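Haloacid delahogenase-like family hydrolase (Xanthomonas campestris pv. campestris, PDB 2PKE) probably acts as a magnesium-dependent phosphatase of the haloacid dehalogenase-like hydrolase family. Local coordinates at residues A[11-16]-A[126-131]. Residues are numbered along the deposited sequence; the frame is centred on the assembly and turned at random.
Sequences QAIQLV and ADYAVV
The Y128 ring lies against Q11, I13 and V16, meeting each at an oblique crossing. Its CD1–CE1 side is the busy one: I13 O sits at the edge near the ring plane, 3.3 Å from Y128 CE1, while I13 CG2 packs 3.9 Å from Y128 CD1. At the root of the ring, V16 CG2 rests 3.8 Å from Y128 CB. CG stands anti to the Y128 carbonyl carbon, beside the backbone N (chi1 -58°), and the ring end comes nearer to 11-16 than CB does; its OH is hydrogen-bonded to D244 of helix 236-250, and V240 of the same helix touches both Y128 and V16.

Q11 works as a clamp beside the ring. Its NE2 spends both N-H groups on carbonyls, D127 O across the contact and I13 O in its own segment, each at 2.9 Å and close to the amide plane. Two bonds of this kind fix the rotation of the amide, which is turned 61° against the Y128 ring; the bond to D127 O ties the two segments together just before the strands begin, while the one to I13 O closes the turn within 11-16.

Beyond that the backbones pair in parallel, L15 beside A129 and V16 beside V130. A129 N gives a rather bent bond to Q14 O; V16 N to A129 O and V131 N to V16 O are straighter. On the face carrying L15 and A129, L15 CD1 presses tightly on A129 CB at 3.4 Å and also meets V131 CG1, with F175 of helix 165-175 touching both L15 and V131.

Strands 15-18 and 129-135 are thus neighbours inside the parallel sheet of a Rossmann-like HAD core, joined here at their N-terminal ends; just beyond V16, strand 15-18 leads to D19 and D21, which bind the magnesium ion with N187.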
ATOM      1  N   GLN A  11     -28.254 -19.212  -6.284  1.00 27.15           N
ATOM      2  CA  GLN A  11     -27.191 -18.845  -7.247  1.00 27.70           C
ATOM      3  C   GLN A  11     -25.878 -19.501  -6.821  1.00 24.88           C
ATOM      4  O   GLN A  11     -25.689 -19.809  -5.637  1.00 27.23           O
ATOM      5  CB  GLN A  11     -27.020 -17.318  -7.376  1.00 27.54           C
ATOM      6  CG  GLN A  11     -26.355 -16.662  -6.195  1.00 24.64           C
ATOM      7  CD  GLN A  11     -26.499 -15.145  -6.219  1.00 27.66           C
ATOM      8  OE1 GLN A  11     -27.617 -14.636  -6.180  1.00 31.37           O
ATOM      9  NE2 GLN A  11     -25.376 -14.419  -6.282  1.00 28.25           N
ATOM     10  N   ALA A  12     -24.963 -19.697  -7.765  1.00 22.31           N
ATOM     11  CA  ALA A  12     -23.698 -20.389  -7.489  1.00 19.82           C
ATOM     12  C   ALA A  12     -22.582 -19.363  -7.269  1.00 21.06           C
ATOM     13  O   ALA A  12     -21.921 -19.389  -6.235  1.00 26.47           O
ATOM     14  CB  ALA A  12     -23.336 -21.362  -8.601  1.00 19.35           C
ATOM     15  N   ILE A  13     -22.422 -18.402  -8.180  1.00 23.79           N
ATOM     16  CA  ILE A  13     -21.409 -17.359  -7.999  1.00 20.04           C
ATOM     17  C   ILE A  13     -21.916 -16.352  -6.940  1.00 21.65           C
ATOM     18  O   ILE A  13     -23.073 -15.956  -6.960  1.00 22.42           O
ATOM     19  CB  ILE A  13     -21.095 -16.640  -9.345  1.00 20.30           C
ATOM     20  CG1 ILE A  13     -20.427 -17.567 -10.360  1.00 21.96           C
ATOM     21  CG2 ILE A  13     -20.291 -15.289  -9.137  1.00 15.46           C
ATOM     22  CD1 ILE A  13     -19.248 -18.273  -9.869  1.00 18.36           C
ATOM     23  N   GLN A  14     -21.066 -15.960  -6.004  1.00 21.48           N
ATOM     24  CA  GLN A  14     -21.468 -15.039  -4.944  1.00 19.80           C
ATOM     25  C   GLN A  14     -20.706 -13.724  -4.952  1.00 20.98           C
ATOM     26  O   GLN A  14     -21.164 -12.759  -4.347  1.00 22.93           O
ATOM     27  CB  GLN A  14     -21.274 -15.703  -3.573  1.00 18.68           C
ATOM     28  CG  GLN A  14     -22.035 -17.007  -3.356  1.00 20.49           C
ATOM     29  CD  GLN A  14     -23.496 -16.816  -3.234  1.00 21.43           C
ATOM     30  OE1 GLN A  14     -23.961 -15.711  -2.914  1.00 28.08           O
ATOM     31  NE2 GLN A  14     -24.271 -17.898  -3.451  1.00 17.10           N
ATOM     32  N   LEU A  15     -19.544 -13.677  -5.614  1.00 19.27           N
ATOM     33  CA  LEU A  15     -18.668 -12.542  -5.520  1.00 19.46           C
ATOM     34  C   LEU A  15     -18.040 -12.253  -6.873  1.00 20.28           C
ATOM     35  O   LEU A  15     -17.595 -13.147  -7.538  1.00 15.41           O
ATOM     36  CB  LEU A  15     -17.583 -12.770  -4.482  1.00 21.08           C
ATOM     37  CG  LEU A  15     -16.565 -11.660  -4.252  1.00 22.39           C
ATOM     38  CD1 LEU A  15     -17.165 -10.351  -3.663  1.00 19.02           C
ATOM     39  CD2 LEU A  15     -15.417 -12.141  -3.332  1.00 22.00           C
ATOM     40  N   VAL A  16     -18.060 -11.002  -7.284  1.00 20.82           N
ATOM     41  CA  VAL A  16     -17.442 -10.621  -8.532  1.00 19.42           C
ATOM     42  C   VAL A  16     -16.349  -9.611  -8.211  1.00 19.66           C
ATOM     43  O   VAL A  16     -16.606  -8.581  -7.589  1.00 21.94           O
ATOM     44  CB  VAL A  16     -18.444 -10.053  -9.511  1.00 21.60           C
ATOM     45  CG1 VAL A  16     -17.735  -9.698 -10.827  1.00 12.44           C
ATOM     46  CG2 VAL A  16     -19.597 -11.034  -9.749  1.00 15.34           C
ATOM     47  N   ALA A 126     -26.275  -5.670  -8.146  1.00 30.48           N
ATOM     48  CA  ALA A 126     -27.668  -5.958  -7.773  1.00 28.75           C
ATOM     49  C   ALA A 126     -27.851  -7.416  -7.349  1.00 28.84           C
ATOM     50  O   ALA A 126     -28.699  -7.704  -6.510  1.00 27.46           O
ATOM     51  CB  ALA A 126     -28.620  -5.617  -8.957  1.00 29.70           C
ATOM     52  N   ASP A 127     -27.054  -8.331  -7.921  1.00 26.71           N
ATOM     53  CA  ASP A 127     -27.201  -9.788  -7.688  1.00 26.82           C
ATOM     54  C   ASP A 127     -26.034 -10.493  -6.988  1.00 23.67           C
ATOM     55  O   ASP A 127     -26.168 -11.645  -6.576  1.00 25.64           O
ATOM     56  CB  ASP A 127     -27.408 -10.505  -9.031  1.00 27.59           C
ATOM     57  CG  ASP A 127     -28.633 -10.030  -9.760  1.00 32.49           C
ATOM     58  OD1 ASP A 127     -29.674  -9.986  -9.118  1.00 34.25           O
ATOM     59  OD2 ASP A 127     -28.555  -9.699 -10.959  1.00 45.98           O
ATOM     60  N   TYR A 128     -24.886  -9.814  -6.948  1.00 21.56           N
ATOM     61  CA  TYR A 128     -23.624 -10.370  -6.474  1.00 22.40           C
ATOM     62  C   TYR A 128     -22.926  -9.350  -5.582  1.00 24.00           C
ATOM     63  O   TYR A 128     -23.091  -8.148  -5.812  1.00 28.57           O
ATOM     64  CB  TYR A 128     -22.724 -10.636  -7.665  1.00 17.32           C
ATOM     65  CG  TYR A 128     -23.353 -11.564  -8.653  1.00 18.40           C
ATOM     66  CD1 TYR A 128     -23.313 -12.935  -8.447  1.00 24.01           C
ATOM     67  CD2 TYR A 128     -24.037 -11.083  -9.758  1.00 20.83           C
ATOM     68  CE1 TYR A 128     -23.922 -13.820  -9.352  1.00 19.79           C
ATOM     69  CE2 TYR A 128     -24.632 -11.977 -10.681  1.00 25.42           C
ATOM     70  CZ  TYR A 128     -24.599 -13.335 -10.455  1.00 23.31           C
ATOM     71  OH  TYR A 128     -25.229 -14.255 -11.345  1.00 22.16           O
ATOM     72  N   ALA A 129     -22.160  -9.817  -4.591  1.00 23.93           N
ATOM     73  CA  ALA A 129     -21.159  -9.000  -3.906  1.00 21.16           C
ATOM     74  C   ALA A 129     -20.150  -8.588  -4.931  1.00 23.24           C
ATOM     75  O   ALA A 129     -19.869  -9.362  -5.863  1.00 24.44           O
ATOM     76  CB  ALA A 129     -20.444  -9.777  -2.817  1.00 22.34           C
ATOM     77  N   VAL A 130     -19.584  -7.395  -4.762  1.00 23.63           N
ATOM     78  CA  VAL A 130     -18.516  -6.914  -5.681  1.00 23.38           C
ATOM     79  C   VAL A 130     -17.283  -6.469  -4.883  1.00 24.41           C
ATOM     80  O   VAL A 130     -17.405  -5.985  -3.774  1.00 21.62           O
ATOM     81  CB  VAL A 130     -18.982  -5.781  -6.618  1.00 26.67           C
ATOM     82  CG1 VAL A 130     -20.082  -6.278  -7.582  1.00 16.51           C
ATOM     83  CG2 VAL A 130     -19.415  -4.527  -5.818  1.00 26.83           C
ATOM     84  N   VAL A 131     -16.081  -6.659  -5.433  1.00 24.59           N
ATOM     85  CA  VAL A 131     -14.862  -6.223  -4.771  1.00 21.38           C
ATOM     86  C   VAL A 131     -13.911  -5.682  -5.853  1.00 17.65           C
ATOM     87  O   VAL A 131     -13.827  -6.210  -6.947  1.00 19.68           O
ATOM     88  CB  VAL A 131     -14.182  -7.381  -3.914  1.00 25.22           C
ATOM     89  CG1 VAL A 131     -14.021  -8.711  -4.733  1.00 18.77           C
ATOM     90  CG2 VAL A 131     -12.833  -6.888  -3.288  1.00 23.73           C
TER